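Local atomic coordinates of protein STE5 (Saccharomyces cerevisiae, PDB entry 3FZE), a protein that acts as a scaffold in the yeast mating pheromone response, its minimal scaffold domain cocatalysing phosphorylation of the MAP kinase Fus3 by Ste7. Residues L3-S8 with L174-Y179; D18-I23 with K45-K50; I38-S43 with S168-V173; R53-F58 with T101-N106. One frame throughout, in Å; residues are numbered along the deposited sequence.

Interaction 1 of 4, residues L3-S8 with L174-Y179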
loop_
_atom_site.group_PDB
_atom_site.type_symbol
_atom_site.label_atom_id
_atom_site.label_comp_id
_atom_site.label_asym_id
_atom_site.label_seq_id
_atom_site.Cartn_x
_atom_site.Cartn_y
_atom_site.Cartn_z
ATOM N N LEU A 3 13.227 11.176 -5.730
ATOM C CA LEU A 3 14.486 10.454 -5.607
ATOM C C LEU A 3 14.413 9.353 -4.557
ATOM O O LEU A 3 14.765 8.202 -4.831
ATOM C CB LEU A 3 15.632 11.407 -5.280
ATOM C CG LEU A 3 16.972 10.694 -5.065
ATOM C CD1 LEU A 3 17.597 10.288 -6.396
ATOM C CD2 LEU A 3 17.917 11.575 -4.278
ATOM N N THR A 4 13.948 9.706 -3.359
ATOM C CA THR A 4 13.900 8.761 -2.246
ATOM C C THR A 4 12.815 7.709 -2.416
ATOM O O THR A 4 12.982 6.570 -1.987
ATOM C CB THR A 4 13.707 9.468 -0.890
ATOM O OG1 THR A 4 12.470 10.192 -0.891
ATOM C CG2 THR A 4 14.845 10.417 -0.629
ATOM N N THR A 5 11.705 8.087 -3.041
ATOM C CA THR A 5 10.680 7.114 -3.397
ATOM C C THR A 5 11.280 6.040 -4.299
ATOM O O THR A 5 11.111 4.847 -4.057
ATOM C CB THR A 5 9.490 7.775 -4.110
ATOM O OG1 THR A 5 8.829 8.674 -3.210
ATOM C CG2 THR A 5 8.500 6.719 -4.586
ATOM N N ILE A 6 11.999 6.475 -5.331
ATOM C CA ILE A 6 12.651 5.558 -6.256
ATOM C C ILE A 6 13.666 4.659 -5.554
ATOM O O ILE A 6 13.642 3.438 -5.712
ATOM C CB ILE A 6 13.346 6.320 -7.405
ATOM C CG1 ILE A 6 12.310 7.023 -8.287
ATOM C CG2 ILE A 6 14.207 5.376 -8.233
ATOM C CD1 ILE A 6 12.924 7.888 -9.382
ATOM N N SER A 7 14.568 5.258 -4.784
ATOM C CA SER A 7 15.600 4.474 -4.116
ATOM C C SER A 7 15.014 3.533 -3.062
ATOM O O SER A 7 15.503 2.423 -2.873
ATOM C CB SER A 7 16.693 5.376 -3.526
ATOM O OG SER A 7 16.157 6.330 -2.632
ATOM N N SER A 8 13.972 3.980 -2.374
ATOM C CA SER A 8 13.319 3.128 -1.390
ATOM C C SER A 8 12.698 1.914 -2.073
ATOM O O SER A 8 12.863 0.782 -1.619
ATOM C CB SER A 8 12.265 3.912 -0.606
ATOM O OG SER A 8 12.879 4.917 0.181
ATOM N N LEU A 174 2.860 4.795 -7.355
ATOM C CA LEU A 174 2.404 3.520 -7.900
ATOM C C LEU A 174 3.029 3.174 -9.259
ATOM O O LEU A 174 3.329 2.012 -9.526
ATOM C CB LEU A 174 0.873 3.472 -7.943
ATOM C CG LEU A 174 0.244 3.508 -6.548
ATOM C CD1 LEU A 174 -1.273 3.633 -6.638
ATOM C CD2 LEU A 174 0.651 2.268 -5.763
ATOM N N GLU A 175 3.233 4.178 -10.110
ATOM C CA GLU A 175 3.942 3.959 -11.369
ATOM C C GLU A 175 5.378 3.536 -11.073
ATOM O O GLU A 175 5.908 2.627 -11.715
ATOM C CB GLU A 175 3.911 5.202 -12.277
ATOM C CG GLU A 175 2.566 5.397 -12.977
ATOM C CD GLU A 175 2.595 6.474 -14.052
ATOM O OE1 GLU A 175 3.560 7.254 -14.090
ATOM O OE2 GLU A 175 1.639 6.539 -14.854
ATOM N N THR A 176 6.000 4.179 -10.090
ATOM C CA THR A 176 7.368 3.827 -9.724
ATOM C C THR A 176 7.432 2.397 -9.205
ATOM O O THR A 176 8.329 1.625 -9.566
ATOM C CB THR A 176 7.959 4.784 -8.674
ATOM O OG1 THR A 176 8.017 6.103 -9.221
ATOM C CG2 THR A 176 9.381 4.341 -8.303
ATOM N N LEU A 177 6.461 2.033 -8.379
ATOM C CA LEU A 177 6.420 0.687 -7.843
ATOM C C LEU A 177 6.271 -0.343 -8.967
ATOM O O LEU A 177 7.047 -1.301 -9.057
ATOM C CB LEU A 177 5.281 0.568 -6.827
ATOM C CG LEU A 177 5.075 -0.828 -6.230
ATOM C CD1 LEU A 177 6.293 -1.266 -5.416
ATOM C CD2 LEU A 177 3.801 -0.846 -5.401
ATOM N N CYS A 178 5.290 -0.142 -9.841
ATOM C CA CYS A 178 5.019 -1.120 -10.891
ATOM C C CYS A 178 6.150 -1.219 -11.899
ATOM O O CYS A 178 6.568 -2.322 -12.289
ATOM C CB CYS A 178 3.724 -0.780 -11.620
ATOM S SG CYS A 178 2.299 -1.124 -10.597
ATOM N N TYR A 179 6.637 -0.064 -12.339
ATOM C CA TYR A 179 7.671 -0.042 -13.361
ATOM C C TYR A 179 8.994 -0.604 -12.851
ATOM O O TYR A 179 9.737 -1.209 -13.617
ATOM C CB TYR A 179 7.826 1.355 -13.979
ATOM C CG TYR A 179 6.825 1.604 -15.083
ATOM C CD1 TYR A 179 5.462 1.754 -14.788
ATOM C CD2 TYR A 179 7.220 1.643 -16.405
ATOM C CE1 TYR A 179 4.539 1.953 -15.799
ATOM C CE2 TYR A 179 6.307 1.850 -17.426
ATOM C CZ TYR A 179 4.963 1.994 -17.112
ATOM O OH TYR A 179 4.066 2.200 -18.140
#

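Interaction 2 of 4, residues D18-I23 with K45-K50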
loop_
_atom_site.group_PDB
_atom_site.type_symbol
_atom_site.label_atom_id
_atom_site.label_comp_id
_atom_site.label_asym_id
_atom_site.label_seq_id
_atom_site.Cartn_x
_atom_site.Cartn_y
_atom_site.Cartn_z
ATOM N N ASP A 18 9.105 -12.659 -2.174
ATOM C CA ASP A 18 8.292 -13.703 -2.800
ATOM C C ASP A 18 6.869 -13.225 -3.059
ATOM O O ASP A 18 6.141 -13.793 -3.888
ATOM C CB ASP A 18 8.234 -14.923 -1.878
ATOM C CG ASP A 18 9.602 -15.550 -1.657
ATOM O OD1 ASP A 18 10.292 -15.849 -2.660
ATOM O OD2 ASP A 18 9.986 -15.735 -0.479
ATOM N N ASN A 19 6.479 -12.197 -2.312
ATOM C CA ASN A 19 5.126 -11.653 -2.355
ATOM C C ASN A 19 5.101 -10.265 -1.719
ATOM O O ASN A 19 6.033 -9.877 -0.998
ATOM C CB ASN A 19 4.144 -12.588 -1.622
ATOM C CG ASN A 19 2.696 -12.346 -2.015
ATOM O OD1 ASN A 19 2.423 -11.760 -3.058
ATOM N ND2 ASN A 19 1.761 -12.809 -1.183
ATOM N N LEU A 20 4.040 -9.507 -2.000
ATOM C CA LEU A 20 3.849 -8.208 -1.381
ATOM C C LEU A 20 2.491 -8.131 -0.721
ATOM O O LEU A 20 1.525 -8.755 -1.179
ATOM C CB LEU A 20 3.894 -7.094 -2.424
ATOM C CG LEU A 20 5.172 -6.934 -3.233
ATOM C CD1 LEU A 20 4.992 -5.823 -4.255
ATOM C CD2 LEU A 20 6.343 -6.637 -2.315
ATOM N N ALA A 21 2.428 -7.332 0.337
ATOM C CA ALA A 21 1.167 -6.879 0.912
ATOM C C ALA A 21 1.130 -5.371 0.749
ATOM O O ALA A 21 2.013 -4.670 1.244
ATOM C CB ALA A 21 1.096 -7.242 2.382
ATOM N N ILE A 22 0.113 -4.887 0.040
ATOM C CA ILE A 22 -0.041 -3.464 -0.233
ATOM C C ILE A 22 -1.097 -2.870 0.691
ATOM O O ILE A 22 -2.265 -3.244 0.624
ATOM C CB ILE A 22 -0.479 -3.219 -1.704
ATOM C CG1 ILE A 22 0.353 -4.064 -2.678
ATOM C CG2 ILE A 22 -0.381 -1.744 -2.045
ATOM C CD1 ILE A 22 1.807 -3.611 -2.819
ATOM N N ILE A 23 -0.693 -1.943 1.553
ATOM C CA ILE A 23 -1.636 -1.311 2.473
ATOM C C ILE A 23 -1.803 0.150 2.063
ATOM O O ILE A 23 -0.846 0.915 2.071
ATOM C CB ILE A 23 -1.159 -1.433 3.937
ATOM C CG1 ILE A 23 -0.798 -2.892 4.240
ATOM C CG2 ILE A 23 -2.241 -0.949 4.877
ATOM C CD1 ILE A 23 0.380 -3.079 5.189
ATOM N N LYS A 45 -3.792 -4.459 -10.278
ATOM C CA LYS A 45 -3.931 -5.467 -11.329
ATOM C C LYS A 45 -2.565 -5.827 -11.932
ATOM O O LYS A 45 -2.237 -7.002 -12.097
ATOM C CB LYS A 45 -4.899 -4.995 -12.425
ATOM C CG LYS A 45 -6.342 -4.860 -11.964
ATOM C CD LYS A 45 -7.063 -6.195 -11.911
ATOM C CE LYS A 45 -7.313 -6.749 -13.311
ATOM N NZ LYS A 45 -8.230 -7.923 -13.293
ATOM N N ALA A 46 -1.768 -4.816 -12.249
ATOM C CA ALA A 46 -0.481 -5.056 -12.894
ATOM C C ALA A 46 0.441 -5.909 -12.027
ATOM O O ALA A 46 1.104 -6.828 -12.519
ATOM C CB ALA A 46 0.189 -3.737 -13.250
ATOM N N LEU A 47 0.448 -5.622 -10.730
ATOM C CA LEU A 47 1.338 -6.308 -9.794
ATOM C C LEU A 47 1.032 -7.797 -9.689
ATOM O O LEU A 47 1.925 -8.587 -9.410
ATOM C CB LEU A 47 1.287 -5.633 -8.420
ATOM C CG LEU A 47 2.058 -4.313 -8.353
ATOM C CD1 LEU A 47 1.641 -3.476 -7.147
ATOM C CD2 LEU A 47 3.567 -4.619 -8.331
ATOM N N THR A 48 -0.216 -8.186 -9.936
ATOM C CA THR A 48 -0.552 -9.614 -9.913
ATOM C C THR A 48 0.083 -10.415 -11.051
ATOM O O THR A 48 0.156 -11.635 -10.965
ATOM C CB THR A 48 -2.068 -9.894 -9.911
ATOM O OG1 THR A 48 -2.649 -9.424 -11.135
ATOM C CG2 THR A 48 -2.746 -9.252 -8.703
ATOM N N ILE A 49 0.537 -9.745 -12.110
ATOM C CA ILE A 49 1.260 -10.437 -13.178
ATOM C C ILE A 49 2.520 -11.088 -12.597
ATOM O O ILE A 49 2.892 -12.199 -12.977
ATOM C CB ILE A 49 1.664 -9.470 -14.313
ATOM C CG1 ILE A 49 0.418 -8.933 -15.027
ATOM C CG2 ILE A 49 2.623 -10.141 -15.299
ATOM C CD1 ILE A 49 0.719 -7.768 -15.939
ATOM N N LYS A 50 3.151 -10.392 -11.653
ATOM C CA LYS A 50 4.352 -10.897 -10.982
ATOM C C LYS A 50 4.051 -11.660 -9.687
ATOM O O LYS A 50 4.728 -12.646 -9.364
ATOM C CB LYS A 50 5.320 -9.751 -10.678
ATOM C CG LYS A 50 6.627 -10.231 -10.054
ATOM C CD LYS A 50 7.730 -9.187 -10.135
ATOM C CE LYS A 50 8.997 -9.660 -9.424
ATOM N NZ LYS A 50 9.781 -10.621 -10.252
#

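Interaction 3 of 4, residues I38-S43 with S168-V173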
loop_
_atom_site.group_PDB
_atom_site.type_symbol
_atom_site.label_atom_id
_atom_site.label_comp_id
_atom_site.label_asym_id
_atom_site.label_seq_id
_atom_site.Cartn_x
_atom_site.Cartn_y
_atom_site.Cartn_z
ATOM N N ILE A 38 -7.932 5.424 -10.379
ATOM C CA ILE A 38 -7.665 4.615 -11.556
ATOM C C ILE A 38 -6.262 4.013 -11.514
ATOM O O ILE A 38 -6.063 2.847 -11.883
ATOM C CB ILE A 38 -7.847 5.440 -12.844
ATOM C CG1 ILE A 38 -9.306 5.868 -12.974
ATOM C CG2 ILE A 38 -7.396 4.635 -14.047
ATOM C CD1 ILE A 38 -9.564 6.837 -14.124
ATOM N N VAL A 39 -5.297 4.786 -11.030
ATOM C CA VAL A 39 -3.935 4.272 -10.939
ATOM C C VAL A 39 -3.796 3.237 -9.824
ATOM O O VAL A 39 -3.018 2.298 -9.931
ATOM C CB VAL A 39 -2.874 5.409 -10.825
ATOM C CG1 VAL A 39 -2.942 6.094 -9.479
ATOM C CG2 VAL A 39 -1.474 4.849 -11.096
ATOM N N VAL A 40 -4.578 3.388 -8.764
ATOM C CA VAL A 40 -4.620 2.357 -7.733
ATOM C C VAL A 40 -5.114 1.027 -8.316
ATOM O O VAL A 40 -4.492 -0.032 -8.131
ATOM C CB VAL A 40 -5.519 2.788 -6.553
ATOM C CG1 VAL A 40 -5.760 1.607 -5.608
ATOM C CG2 VAL A 40 -4.871 3.945 -5.811
ATOM N N TYR A 41 -6.228 1.080 -9.032
ATOM C CA TYR A 41 -6.757 -0.112 -9.690
ATOM C C TYR A 41 -5.756 -0.713 -10.665
ATOM O O TYR A 41 -5.470 -1.905 -10.595
ATOM C CB TYR A 41 -8.081 0.205 -10.406
ATOM C CG TYR A 41 -8.611 -0.940 -11.235
ATOM C CD1 TYR A 41 -9.093 -2.097 -10.628
ATOM C CD2 TYR A 41 -8.624 -0.873 -12.625
ATOM C CE1 TYR A 41 -9.566 -3.165 -11.387
ATOM C CE2 TYR A 41 -9.103 -1.936 -13.391
ATOM C CZ TYR A 41 -9.579 -3.078 -12.760
ATOM O OH TYR A 41 -10.061 -4.146 -13.502
ATOM N N ASN A 42 -5.227 0.106 -11.573
ATOM C CA ASN A 42 -4.329 -0.411 -12.591
ATOM C C ASN A 42 -3.075 -1.006 -11.983
ATOM O O ASN A 42 -2.555 -1.997 -12.480
ATOM C CB ASN A 42 -3.948 0.672 -13.601
ATOM C CG ASN A 42 -5.091 1.046 -14.514
ATOM O OD1 ASN A 42 -6.037 0.281 -14.688
ATOM N ND2 ASN A 42 -5.007 2.236 -15.107
ATOM N N SER A 43 -2.587 -0.392 -10.914
ATOM C CA SER A 43 -1.371 -0.873 -10.277
ATOM C C SER A 43 -1.582 -2.215 -9.598
ATOM O O SER A 43 -0.783 -3.129 -9.771
ATOM C CB SER A 43 -0.838 0.151 -9.281
ATOM O OG SER A 43 -0.522 1.346 -9.961
ATOM N N SER A 168 4.886 12.972 -4.303
ATOM C CA SER A 168 4.004 14.023 -4.797
ATOM C C SER A 168 2.581 13.549 -5.089
ATOM O O SER A 168 1.620 14.290 -4.877
ATOM C CB SER A 168 4.597 14.660 -6.055
ATOM O OG SER A 168 4.686 13.708 -7.095
ATOM N N SER A 169 2.446 12.327 -5.585
ATOM C CA SER A 169 1.135 11.828 -5.977
ATOM C C SER A 169 1.038 10.318 -5.890
ATOM O O SER A 169 2.058 9.613 -5.858
ATOM C CB SER A 169 0.786 12.284 -7.401
ATOM O OG SER A 169 1.577 11.613 -8.379
ATOM N N TRP A 170 -0.196 9.824 -5.872
ATOM C CA TRP A 170 -0.457 8.393 -5.999
ATOM C C TRP A 170 0.123 7.842 -7.294
ATOM O O TRP A 170 0.653 6.730 -7.332
ATOM C CB TRP A 170 -1.966 8.117 -5.956
ATOM C CG TRP A 170 -2.572 8.326 -4.594
ATOM C CD1 TRP A 170 -3.280 9.419 -4.172
ATOM C CD2 TRP A 170 -2.509 7.434 -3.473
ATOM N NE1 TRP A 170 -3.665 9.259 -2.867
ATOM C CE2 TRP A 170 -3.203 8.054 -2.410
ATOM C CE3 TRP A 170 -1.939 6.170 -3.263
ATOM C CZ2 TRP A 170 -3.346 7.452 -1.158
ATOM C CZ3 TRP A 170 -2.080 5.578 -2.015
ATOM C CH2 TRP A 170 -2.777 6.220 -0.982
ATOM N N THR A 171 0.013 8.619 -8.362
ATOM C CA THR A 171 0.476 8.174 -9.666
ATOM C C THR A 171 1.981 7.925 -9.646
ATOM O O THR A 171 2.451 6.884 -10.110
ATOM C CB THR A 171 0.099 9.186 -10.760
ATOM O OG1 THR A 171 -1.324 9.184 -10.934
ATOM C CG2 THR A 171 0.767 8.827 -12.086
ATOM N N PHE A 172 2.735 8.867 -9.086
ATOM C CA PHE A 172 4.187 8.717 -9.064
ATOM C C PHE A 172 4.617 7.511 -8.242
ATOM O O PHE A 172 5.443 6.715 -8.686
ATOM C CB PHE A 172 4.890 9.976 -8.540
ATOM C CG PHE A 172 6.377 9.821 -8.454
ATOM C CD1 PHE A 172 7.172 10.057 -9.558
ATOM C CD2 PHE A 172 6.974 9.388 -7.280
ATOM C CE1 PHE A 172 8.543 9.888 -9.492
ATOM C CE2 PHE A 172 8.342 9.215 -7.208
ATOM C CZ PHE A 172 9.124 9.464 -8.315
ATOM N N VAL A 173 4.049 7.373 -7.047
ATOM C CA VAL A 173 4.382 6.256 -6.172
ATOM C C VAL A 173 4.072 4.919 -6.828
ATOM O O VAL A 173 4.918 4.017 -6.875
ATOM C CB VAL A 173 3.605 6.332 -4.844
ATOM C CG1 VAL A 173 3.794 5.051 -4.039
ATOM C CG2 VAL A 173 4.060 7.535 -4.040
#

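Interaction 4 of 4, residues R53-F58 with T101-N106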
loop_
_atom_site.group_PDB
_atom_site.type_symbol
_atom_site.label_atom_id
_atom_site.label_comp_id
_atom_site.label_asym_id
_atom_site.label_seq_id
_atom_site.Cartn_x
_atom_site.Cartn_y
_atom_site.Cartn_z
ATOM N N ARG A 53 -0.258 -14.107 -5.671
ATOM C CA ARG A 53 -0.805 -14.119 -4.314
ATOM C C ARG A 53 -0.768 -12.735 -3.654
ATOM O O ARG A 53 -0.857 -12.605 -2.433
ATOM C CB ARG A 53 -0.083 -15.171 -3.471
ATOM C CG ARG A 53 -0.188 -16.561 -4.109
ATOM C CD ARG A 53 0.598 -17.612 -3.360
ATOM N NE ARG A 53 2.017 -17.367 -3.517
ATOM C CZ ARG A 53 2.773 -16.773 -2.606
ATOM N NH1 ARG A 53 2.237 -16.396 -1.455
ATOM N NH2 ARG A 53 4.061 -16.566 -2.850
ATOM N N LEU A 54 -0.645 -11.700 -4.472
ATOM C CA LEU A 54 -0.660 -10.322 -3.977
ATOM C C LEU A 54 -1.773 -10.069 -2.952
ATOM O O LEU A 54 -2.937 -10.364 -3.217
ATOM C CB LEU A 54 -0.853 -9.357 -5.147
ATOM C CG LEU A 54 -0.689 -7.874 -4.845
ATOM C CD1 LEU A 54 0.708 -7.551 -4.319
ATOM C CD2 LEU A 54 -1.010 -7.063 -6.102
ATOM N N GLN A 55 -1.403 -9.498 -1.804
ATOM C CA GLN A 55 -2.354 -9.143 -0.747
ATOM C C GLN A 55 -2.501 -7.634 -0.661
ATOM O O GLN A 55 -1.576 -6.892 -1.001
ATOM C CB GLN A 55 -1.868 -9.656 0.609
ATOM C CG GLN A 55 -1.614 -11.155 0.636
ATOM C CD GLN A 55 -2.910 -11.921 0.569
ATOM O OE1 GLN A 55 -3.768 -11.786 1.443
ATOM N NE2 GLN A 55 -3.075 -12.720 -0.474
ATOM N N PHE A 56 -3.662 -7.179 -0.198
ATOM C CA PHE A 56 -3.901 -5.755 -0.054
ATOM C C PHE A 56 -4.738 -5.496 1.187
ATOM O O PHE A 56 -5.374 -6.397 1.733
ATOM C CB PHE A 56 -4.653 -5.194 -1.259
ATOM C CG PHE A 56 -6.118 -5.542 -1.273
ATOM C CD1 PHE A 56 -7.059 -4.641 -0.795
ATOM C CD2 PHE A 56 -6.544 -6.785 -1.715
ATOM C CE1 PHE A 56 -8.415 -4.964 -0.784
ATOM C CE2 PHE A 56 -7.891 -7.125 -1.709
ATOM C CZ PHE A 56 -8.825 -6.214 -1.240
ATOM N N CYS A 57 -4.724 -4.246 1.615
ATOM C CA CYS A 57 -5.637 -3.773 2.635
ATOM C C CYS A 57 -5.887 -2.295 2.382
ATOM O O CYS A 57 -4.948 -1.533 2.210
ATOM C CB CYS A 57 -5.022 -3.976 4.016
ATOM S SG CYS A 57 -6.124 -3.506 5.369
ATOM N N PHE A 58 -7.161 -1.915 2.326
ATOM C CA PHE A 58 -7.562 -0.518 2.206
ATOM C C PHE A 58 -8.028 -0.005 3.560
ATOM O O PHE A 58 -8.795 -0.678 4.246
ATOM C CB PHE A 58 -8.704 -0.372 1.200
ATOM C CG PHE A 58 -8.266 -0.420 -0.232
ATOM C CD1 PHE A 58 -7.613 0.660 -0.809
ATOM C CD2 PHE A 58 -8.539 -1.529 -1.011
ATOM C CE1 PHE A 58 -7.213 0.619 -2.145
ATOM C CE2 PHE A 58 -8.150 -1.577 -2.348
ATOM C CZ PHE A 58 -7.478 -0.507 -2.903
ATOM N N THR A 101 -4.935 -11.677 10.497
ATOM C CA THR A 101 -6.021 -11.888 9.552
ATOM C C THR A 101 -5.534 -12.542 8.262
ATOM O O THR A 101 -6.130 -13.511 7.809
ATOM C CB THR A 101 -6.740 -10.567 9.213
ATOM O OG1 THR A 101 -7.299 -10.006 10.407
ATOM C CG2 THR A 101 -7.854 -10.823 8.213
ATOM N N LEU A 102 -4.452 -12.021 7.684
ATOM C CA LEU A 102 -3.910 -12.575 6.440
ATOM C C LEU A 102 -3.125 -13.861 6.667
ATOM O O LEU A 102 -3.099 -14.739 5.801
ATOM C CB LEU A 102 -3.000 -11.569 5.726
ATOM C CG LEU A 102 -3.587 -10.234 5.248
ATOM C CD1 LEU A 102 -2.531 -9.405 4.547
ATOM C CD2 LEU A 102 -4.778 -10.454 4.344
ATOM N N TYR A 103 -2.475 -13.962 7.823
ATOM C CA TYR A 103 -1.578 -15.091 8.119
ATOM C C TYR A 103 -1.806 -15.709 9.502
ATOM O O TYR A 103 -0.927 -15.680 10.367
ATOM C CB TYR A 103 -0.109 -14.677 7.948
ATOM C CG TYR A 103 0.173 -14.117 6.575
ATOM C CD1 TYR A 103 0.380 -14.963 5.493
ATOM C CD2 TYR A 103 0.196 -12.747 6.352
ATOM C CE1 TYR A 103 0.621 -14.459 4.227
ATOM C CE2 TYR A 103 0.442 -12.232 5.081
ATOM C CZ TYR A 103 0.645 -13.086 4.029
ATOM O OH TYR A 103 0.889 -12.584 2.765
ATOM N N PRO A 104 -2.992 -16.286 9.711
ATOM C CA PRO A 104 -3.358 -16.915 10.986
ATOM C C PRO A 104 -2.408 -18.040 11.394
ATOM O O PRO A 104 -2.253 -18.319 12.584
ATOM C CB PRO A 104 -4.771 -17.459 10.709
ATOM C CG PRO A 104 -4.869 -17.495 9.191
ATOM C CD PRO A 104 -4.132 -16.267 8.779
ATOM N N GLU A 105 -1.781 -18.692 10.421
ATOM C CA GLU A 105 -0.837 -19.759 10.730
ATOM C C GLU A 105 0.599 -19.295 10.522
ATOM O O GLU A 105 1.498 -20.107 10.320
ATOM C CB GLU A 105 -1.134 -21.011 9.900
ATOM C CG GLU A 105 -2.575 -21.502 9.996
ATOM C CD GLU A 105 -3.004 -21.805 11.421
ATOM O OE1 GLU A 105 -2.137 -22.157 12.248
ATOM O OE2 GLU A 105 -4.213 -21.693 11.717
ATOM N N ASN A 106 0.798 -17.980 10.584
ATOM C CA ASN A 106 2.136 -17.369 10.462
ATOM C C ASN A 106 2.661 -17.258 9.029
ATOM O O ASN A 106 2.162 -17.916 8.118
ATOM C CB ASN A 106 3.171 -18.061 11.369
ATOM C CG ASN A 106 2.675 -18.216 12.794
ATOM O OD1 ASN A 106 2.079 -17.295 13.354
ATOM N ND2 ASN A 106 2.891 -19.387 13.374
#

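Interaction 1 of 4, residues L3-S8 with L174-Y179
Thr176 meets helix 2-14 with its methyl group, CG2, which lies 4.0 Å from Ile6 CG1 and equally close to the backbone CA of Ile6. The two side chains cross at about a right angle. A chi1 of -62° sets Thr176 OG1 beside the backbone N, anti to the carbonyl carbon, and CG2 anti to N, which makes the methyl rather than the hydroxyl the branch offered to the facing helix. Thr5 adds a looser methyl-to-methyl approach, its CG2 lying 4.5 Å from Thr176 CG2, and Ile9 one turn further on also touches Thr176. Beta-branched residues suit this spot: the branched side chains of Ile6, Thr5 and Thr176 meet close to the backbone and let the helices come within 6.6 Å, measured from Ile6 CA to Thr176 CA.

In the alpha/beta/alpha, vWA-like fold this contact joins the N-terminal helix to the C-terminal helix 170-180. Helix 2-14 also rests on the edge strand 165-167, where Thr5 touches Val165 and Ala167, while Leu174 and Leu177 carry the other helix onto helix 35-50.

The hydroxyls of both threonines in the contact are spent on carbonyls one turn back in their own part of the chain. Thr176 OG1 is hydrogen-bonded to Phe172 O, and Thr5 OG1 to Gly1 O; a threonine can thus turn its hydroxyl to its own backbone while giving its methyl to a neighbour.

Interaction 2 of 4, residues D18-I23 with K45-K50
Leu20 on strand 19-26 and Leu47 on helix 35-50 mark the closest backbone approach, with their CA atoms 9.0 Å apart, a gap bridged by side chains alone. Leu47 is the one helix residue here that reaches the strand, and it divides its two methyls between two partners. CD2 of Leu47 comes to 4.5 Å from Leu20 CD1. The other branch, Leu47 CD1, lies 4.3 Å from Ile22 CD1, although Ile22 was modelled in two conformers and this distance belongs to one of them. Leu20 keeps CD1 extended away from its own CA (chi2 177°), so that this methyl leads toward the helix.

Strand 19-26, helix 35-50 and strand 55-60 form a beta-alpha-beta unit, and the contact packs its first strand against residues 45-50 of helix 35-50. Leu20 and Ile22, two residues apart, both have their CB atoms toward the helix, as the alternation of a beta strand requires, whereas Ala21 between them touches Ile113 on strand 111-117. Branched aliphatic residues fit such a layer because they fill buried volume without bringing polar atoms. Leu47 is further enclosed by Leu54, Leu177 and Cys178.

On the helix the backbone bonds Thr48 N to Lys45 O and Lys50 N to Leu47 O are weak. Thr48, partly exposed, turns its hydroxyl back to the chain: OG1 of Thr48 donates to Lys45 O at 2.6 Å, close to the plane of that carbonyl.

Interaction 3 of 4, residues I38-S43 with S168-V173
Val39 presses into the first turn of helix 170-180, where its CG1 lies 3.8 Å from Thr171 OG1 and 4.0 Å from Thr171 CA. The backbones are close here, with 6.0 Å between the CA atoms of Val39 and Thr171, and the two beta-branched side chains cross at about a right angle. CG1 of Val39 sits between its backbone N and carbonyl carbon (chi1 71°), the crowded position, while CG2 reaches toward Thr171 CA. Both methyls of Val39 rest on the same side of Thr171, and CG1 meets the hydroxyl oxygen as a plain van der Waals neighbour.

Purely apolar packing is added by Trp170, whose CB is 4.2 Å from Val39 CG1. Val40 CG2 approaches Trp170 CE3 obliquely at 4.5 Å. The indole packs between helix 35-50 and strand 19-26: Trp170 and Val40 both touch Leu24 of that strand, and Trp170 also meets Ile26, a buried place that suits a large aromatic ring.

The hydrogen bonds lie within each segment. In 168-173, Ser169 is the N-cap, its OG accepting from Phe172 N at 3.1 Å with an N-H...acceptor angle of 163°; a short side chain with an oxygen can fold back to an early amide in this way. With the capped turn held by its own bonds, what passes between the helices is mainly van der Waals packing, which depends on close fit of shape rather than on direction.

Interaction 4 of 4, residues R53-F58 with T101-N106
Gln55, at the start of strand 55-60 in this alpha/beta/alpha, vWA-like fold, meets Leu102 and Tyr103 where helix 95-102 runs out at the surface. Just before the strand, Arg53 forms a salt bridge with Glu109, and its carbonyl takes Asn19 ND2 as well as a hydrogen bond from the side-chain amide of Gln55. Leu54 turns away, into the core against Leu47 of helix 35-50.

Gln55 carries the contact. Its chain bends at chi2 (-71°), folding the amide back so that NE2 donates to Arg53 O at 3.0 Å, with an N-H...acceptor angle of 169° and the donor above the carbonyl plane. This bond fixes the amide's rotation and leaves OE1 against Leu102, 3.3 Å from CD2; the aliphatic part serves too, since CB is 4.0 Å from Leu102 CD1. Glutamine suits this partly exposed place by offering both a polar end and an aliphatic stem. Replacing Gln55 by alanine removes the amide and most of that stem, which would probably leave Arg53 O short of one donor and open a gap beside the Leu102 methyls and Tyr103 OH.

Phe56 points away from 101-106 and touches Asp67 and Ile75, while Cys57 faces the same side as Gln55 and packs on Tyr68 and Phe93. Phe58 packs on Val40 and Leu44 of helix 35-50. Beyond Leu102 the chain leaves helical geometry at Tyr103, whose ring plane is 60° from the Gln55 amide and whose OH lies 3.6 Å from Gln55 CG.

Interaction 1 closes the longest loop of the four, with the other three nested inside it. Interactions 1 and 3 share helix 170-180, their centres 11 Å apart; interactions 2 and 3 share helix 35-50, their centres 14 Å apart, and cross along the chain. Interaction 1 touches both, linking helices 35-50 and 170-180 on one side of the sheet. Interaction 4 follows interaction 2, lies within the loop closed by interaction 3, and joins interaction 2 through neighbouring strands, with probable hydrogen bonds Ile22 N to Gln55 O and Ile22 O to Cys57 N. Its centre is about 23 Å from that of interaction 1. Together they probably help hold the scaffold domain that acts on Fus3 as one compact unit.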